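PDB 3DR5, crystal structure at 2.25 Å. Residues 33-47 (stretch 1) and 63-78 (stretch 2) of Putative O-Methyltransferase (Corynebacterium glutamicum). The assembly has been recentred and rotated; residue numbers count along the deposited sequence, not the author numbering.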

# COMPACT_ATOMS: atom_id res chain seq x y z
N GLY A 33 -6.02 26.47 0.13
CA GLY A 33 -7.22 25.64 0.20
C GLY A 33 -7.25 24.43 -0.72
O GLY A 33 -8.32 24.00 -1.15
N LEU A 34 -6.08 23.88 -1.01
CA LEU A 34 -5.97 22.72 -1.90
C LEU A 34 -6.14 21.39 -1.19
O LEU A 34 -5.75 21.24 -0.04
N PRO A 35 -6.72 20.39 -1.89
CA PRO A 35 -6.94 19.05 -1.33
C PRO A 35 -5.57 18.40 -1.14
O PRO A 35 -4.87 18.12 -2.11
N ALA A 36 -5.21 18.13 0.12
CA ALA A 36 -3.91 17.54 0.43
C ALA A 36 -3.99 16.26 1.25
O ALA A 36 -4.38 16.29 2.41
N PRO A 37 -3.59 15.12 0.65
CA PRO A 37 -3.62 13.83 1.35
C PRO A 37 -2.83 13.94 2.64
O PRO A 37 -1.78 14.60 2.67
N ASP A 38 -3.30 13.29 3.70
CA ASP A 38 -2.60 13.36 4.98
C ASP A 38 -1.25 12.64 4.93
O ASP A 38 -0.88 12.05 3.92
N GLU A 39 -0.51 12.70 6.04
CA GLU A 39 0.81 12.09 6.11
C GLU A 39 0.84 10.59 5.87
O GLU A 39 1.78 10.08 5.25
N MSE A 40 -0.18 9.89 6.35
CA MSE A 40 -0.25 8.44 6.20
C MSE A 40 -0.49 8.04 4.75
O MSE A 40 0.08 7.05 4.27
N THR A 41 -1.32 8.80 4.05
CA THR A 41 -1.60 8.53 2.65
C THR A 41 -0.32 8.80 1.84
O THR A 41 -0.00 8.06 0.91
N GLY A 42 0.42 9.85 2.21
CA GLY A 42 1.67 10.17 1.52
C GLY A 42 2.70 9.05 1.69
O GLY A 42 3.39 8.70 0.73
N GLN A 43 2.82 8.49 2.90
CA GLN A 43 3.76 7.40 3.17
C GLN A 43 3.42 6.20 2.26
O GLN A 43 4.32 5.57 1.69
N LEU A 44 2.13 5.90 2.12
CA LEU A 44 1.71 4.81 1.23
C LEU A 44 2.11 5.16 -0.22
O LEU A 44 2.44 4.27 -1.00
N LEU A 45 2.06 6.45 -0.59
CA LEU A 45 2.45 6.85 -1.95
C LEU A 45 3.96 6.56 -2.14
O LEU A 45 4.38 6.09 -3.19
N THR A 46 4.75 6.83 -1.12
CA THR A 46 6.19 6.57 -1.18
C THR A 46 6.43 5.06 -1.33
O THR A 46 7.30 4.63 -2.07
N THR A 47 5.64 4.26 -0.61
CA THR A 47 5.75 2.80 -0.66
C THR A 47 5.48 2.26 -2.05
O THR A 47 6.22 1.41 -2.55
N ILE A 63 -1.86 13.72 -10.84
CA ILE A 63 -2.91 14.57 -11.37
C ILE A 63 -3.63 15.17 -10.17
O ILE A 63 -4.52 14.56 -9.57
N THR A 64 -3.25 16.40 -9.84
CA THR A 64 -3.81 17.07 -8.67
C THR A 64 -3.39 18.54 -8.59
O THR A 64 -2.33 18.90 -9.09
N PRO A 65 -4.21 19.38 -7.95
CA PRO A 65 -3.93 20.81 -7.79
C PRO A 65 -2.72 21.02 -6.88
O PRO A 65 -2.05 22.04 -6.95
N ALA A 66 -2.47 20.06 -6.00
CA ALA A 66 -1.33 20.14 -5.08
C ALA A 66 -0.30 19.08 -5.43
O ALA A 66 -0.00 18.19 -4.64
N ALA A 67 0.27 19.18 -6.63
CA ALA A 67 1.27 18.22 -7.10
C ALA A 67 2.58 18.28 -6.35
O ALA A 67 3.36 17.32 -6.36
N GLY A 68 2.83 19.41 -5.69
CA GLY A 68 4.06 19.59 -4.95
C GLY A 68 4.15 18.69 -3.73
O GLY A 68 5.19 18.05 -3.50
N LEU A 69 3.08 18.65 -2.95
CA LEU A 69 3.06 17.82 -1.75
C LEU A 69 3.10 16.35 -2.17
O LEU A 69 4.01 15.61 -1.80
N VAL A 70 2.12 15.94 -2.96
CA VAL A 70 2.04 14.57 -3.46
C VAL A 70 3.34 14.11 -4.14
O VAL A 70 3.84 13.02 -3.85
N GLY A 71 3.86 14.96 -5.03
CA GLY A 71 5.07 14.66 -5.77
C GLY A 71 6.30 14.39 -4.92
O GLY A 71 7.16 13.59 -5.29
N LEU A 72 6.39 15.08 -3.79
CA LEU A 72 7.51 14.92 -2.89
C LEU A 72 7.49 13.52 -2.27
O LEU A 72 8.54 12.90 -2.06
N TYR A 73 6.30 13.01 -1.96
CA TYR A 73 6.17 11.68 -1.38
C TYR A 73 6.55 10.62 -2.41
O TYR A 73 7.21 9.64 -2.11
N ILE A 74 6.12 10.85 -3.65
CA ILE A 74 6.40 9.94 -4.75
C ILE A 74 7.89 9.96 -5.10
O ILE A 74 8.49 8.90 -5.27
N LEU A 75 8.48 11.15 -5.20
CA LEU A 75 9.90 11.28 -5.53
C LEU A 75 10.80 10.60 -4.51
O LEU A 75 11.89 10.14 -4.85
N ASN A 76 10.35 10.54 -3.26
CA ASN A 76 11.13 9.88 -2.21
C ASN A 76 11.39 8.41 -2.56
O ASN A 76 12.49 7.90 -2.31
N GLY A 77 10.40 7.73 -3.13
CA GLY A 77 10.57 6.31 -3.45
C GLY A 77 10.96 5.93 -4.86
O GLY A 77 11.65 4.93 -5.08
N LEU A 78 10.53 6.73 -5.82
CA LEU A 78 10.81 6.50 -7.23
C LEU A 78 12.30 6.31 -7.56
O LEU A 78 13.16 7.00 -7.02

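What lets the two helices come so close? Their axes approach to 7.4 Å at 38°, and the Tyr73 side chain (chi1 m) fills the space between them, a knob among Glu39, Gly42, Leu45 and Thr46. Gly42 makes room for it: its CA lies 3.5 Å from the ring centroid, almost on the ring normal, a CH-pi contact, whereas a CB there would come within 2.4 Å of Tyr73 CZ. Gly77 plays a similar part, since a CB on it would run into Thr46 O.

Which polar groups tie the stretches together directly? Glu39 leaves its backbone pointing away, but its t, p conformation brings the carboxylate back, and Tyr73 OH donates to Glu39 OE1 over a short 2.5 Å. The other carboxylate oxygen, Glu39 OE2, accepts from Gln43 NE2 at 2.9 Å. Further along, Thr46 (chi1 m) donates from OG1 to Tyr73 O at 2.8 Å, so Tyr73 is held through both its hydroxyl and its backbone.

How do the apolar side chains pack? Leu45 (m, t) points toward stretch 2, placing CD1 3.9 Å from Val70 CG1 and CB 4.2 Å from Tyr73 CB. In the loop before the first helix, Ala36 CB meets Leu69 CD2 at 3.4 Å, a tight contact reached by the t, p rotamer of Leu69, while Pro37 CD sits 4.0 Å from Val70 CG2. Leu34 (m, t) also points in, with CD2 4.0 Å from Pro65 CB and CB 4.1 Å from Ala66 CB.

Where does water help? One molecule donates to Pro35 O at 2.9 Å and lies 2.7 Å from Thr64 OG1, linking two loops. A second donates to Thr46 OG1 at 2.8 Å and to Asn76 OD1 at 2.9 Å, bridging these side chains beside the contact of Thr46 CG2 with Asn76 CB at 3.8 Å.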

# COMPACT_ATOMS: atom_id res chain seq x y z
CB LEU A 34 -4.61 22.74 -2.61
CG LEU A 34 -4.17 24.04 -3.28
CD1 LEU A 34 -2.73 23.93 -3.75
CD2 LEU A 34 -5.09 24.35 -4.44
CB PRO A 35 -7.75 18.33 -2.42
CG PRO A 35 -8.21 19.43 -3.36
CD PRO A 35 -7.14 20.47 -3.29
CB ALA A 36 -3.05 18.56 1.16
CB PRO A 37 -2.94 12.88 0.36
CG PRO A 37 -3.18 13.51 -0.97
CD PRO A 37 -3.04 14.99 -0.71
CB ASP A 38 -3.49 12.82 6.13
CG ASP A 38 -3.81 11.33 6.00
OD1 ASP A 38 -3.52 10.74 4.94
OD2 ASP A 38 -4.34 10.77 6.98
CB GLU A 39 1.45 12.40 7.47
CG GLU A 39 2.78 11.70 7.73
CD GLU A 39 3.87 12.09 6.75
OE1 GLU A 39 3.92 13.28 6.36
OE2 GLU A 39 4.68 11.22 6.37
CB MSE A 40 -1.35 7.86 7.12
CG MSE A 40 -0.93 7.72 8.59
SE MSE A 40 -2.30 6.82 9.68
CE MSE A 40 -1.72 7.30 11.43
CB THR A 41 -2.75 9.42 2.13
OG1 THR A 41 -3.93 9.14 2.89
CG2 THR A 41 -3.01 9.17 0.64
CB GLN A 43 3.70 7.01 4.67
CG GLN A 43 4.33 8.07 5.57
CD GLN A 43 4.16 7.77 7.06
OE1 GLN A 43 3.81 6.65 7.44
NE2 GLN A 43 4.40 8.77 7.90
CB LEU A 44 0.19 4.58 1.31
CG LEU A 44 -0.33 3.59 0.25
CD1 LEU A 44 0.40 2.26 0.39
CD2 LEU A 44 -1.83 3.40 0.40
CB LEU A 45 2.14 8.34 -2.21
CG LEU A 45 0.64 8.67 -2.29
CD1 LEU A 45 0.45 10.15 -2.61
CD2 LEU A 45 -0.04 7.81 -3.37
CB THR A 46 6.88 7.05 0.11
OG1 THR A 46 6.59 8.44 0.31
CG2 THR A 46 8.38 6.86 0.02
CB THR A 47 4.76 2.13 0.32
OG1 THR A 47 5.05 2.55 1.66
CG2 THR A 47 4.87 0.61 0.24
CB ILE A 63 -3.89 13.74 -12.21
CG1 ILE A 63 -3.17 13.22 -13.45
CG2 ILE A 63 -5.09 14.59 -12.59
CD1 ILE A 63 -3.59 11.82 -13.86
CB THR A 64 -3.30 16.36 -7.39
OG1 THR A 64 -3.62 17.13 -6.23
CG2 THR A 64 -1.75 16.20 -7.46
CB PRO A 65 -5.20 21.37 -7.15
CG PRO A 65 -6.26 20.46 -7.62
CD PRO A 65 -5.62 19.08 -7.64
CB ALA A 66 -1.81 19.93 -3.65
CB ALA A 67 1.51 18.42 -8.59
CB LEU A 69 1.80 18.12 -0.92
CG LEU A 69 1.57 17.21 0.29
CD1 LEU A 69 2.65 17.42 1.34
CD2 LEU A 69 0.20 17.51 0.88
CB VAL A 70 0.87 14.43 -4.47
CG1 VAL A 70 0.93 13.09 -5.20
CG2 VAL A 70 -0.45 14.56 -3.73
CB LEU A 72 7.49 15.99 -1.79
CG LEU A 72 7.94 17.40 -2.25
CD1 LEU A 72 7.71 18.41 -1.13
CD2 LEU A 72 9.42 17.38 -2.64
CB TYR A 73 4.74 11.43 -0.92
CG TYR A 73 4.40 12.11 0.37
CD1 TYR A 73 4.97 11.69 1.57
CD2 TYR A 73 3.47 13.15 0.40
CE1 TYR A 73 4.62 12.28 2.78
CE2 TYR A 73 3.11 13.75 1.60
CZ TYR A 73 3.68 13.31 2.78
OH TYR A 73 3.29 13.87 3.97
CB ILE A 74 5.53 10.31 -5.99
CG1 ILE A 74 4.07 9.97 -5.70
CG2 ILE A 74 6.03 9.59 -7.23
CD1 ILE A 74 3.12 10.24 -6.87
CB LEU A 75 10.27 12.77 -5.70
CG LEU A 75 9.73 13.38 -7.00
CD1 LEU A 75 9.85 14.91 -6.96
CD2 LEU A 75 10.49 12.79 -8.19
CB ASN A 76 10.38 9.94 -0.88
CG ASN A 76 10.67 11.20 -0.10
OD1 ASN A 76 9.88 11.62 0.76
ND2 ASN A 76 11.81 11.82 -0.38
CB LEU A 78 10.26 7.67 -8.03
CG LEU A 78 9.36 7.49 -9.26
CD1 LEU A 78 8.28 6.45 -8.99
CD2 LEU A 78 8.74 8.84 -9.62
O HOH W 1 -3.87 16.00 -3.80
O HOH W 2 8.25 9.67 2.24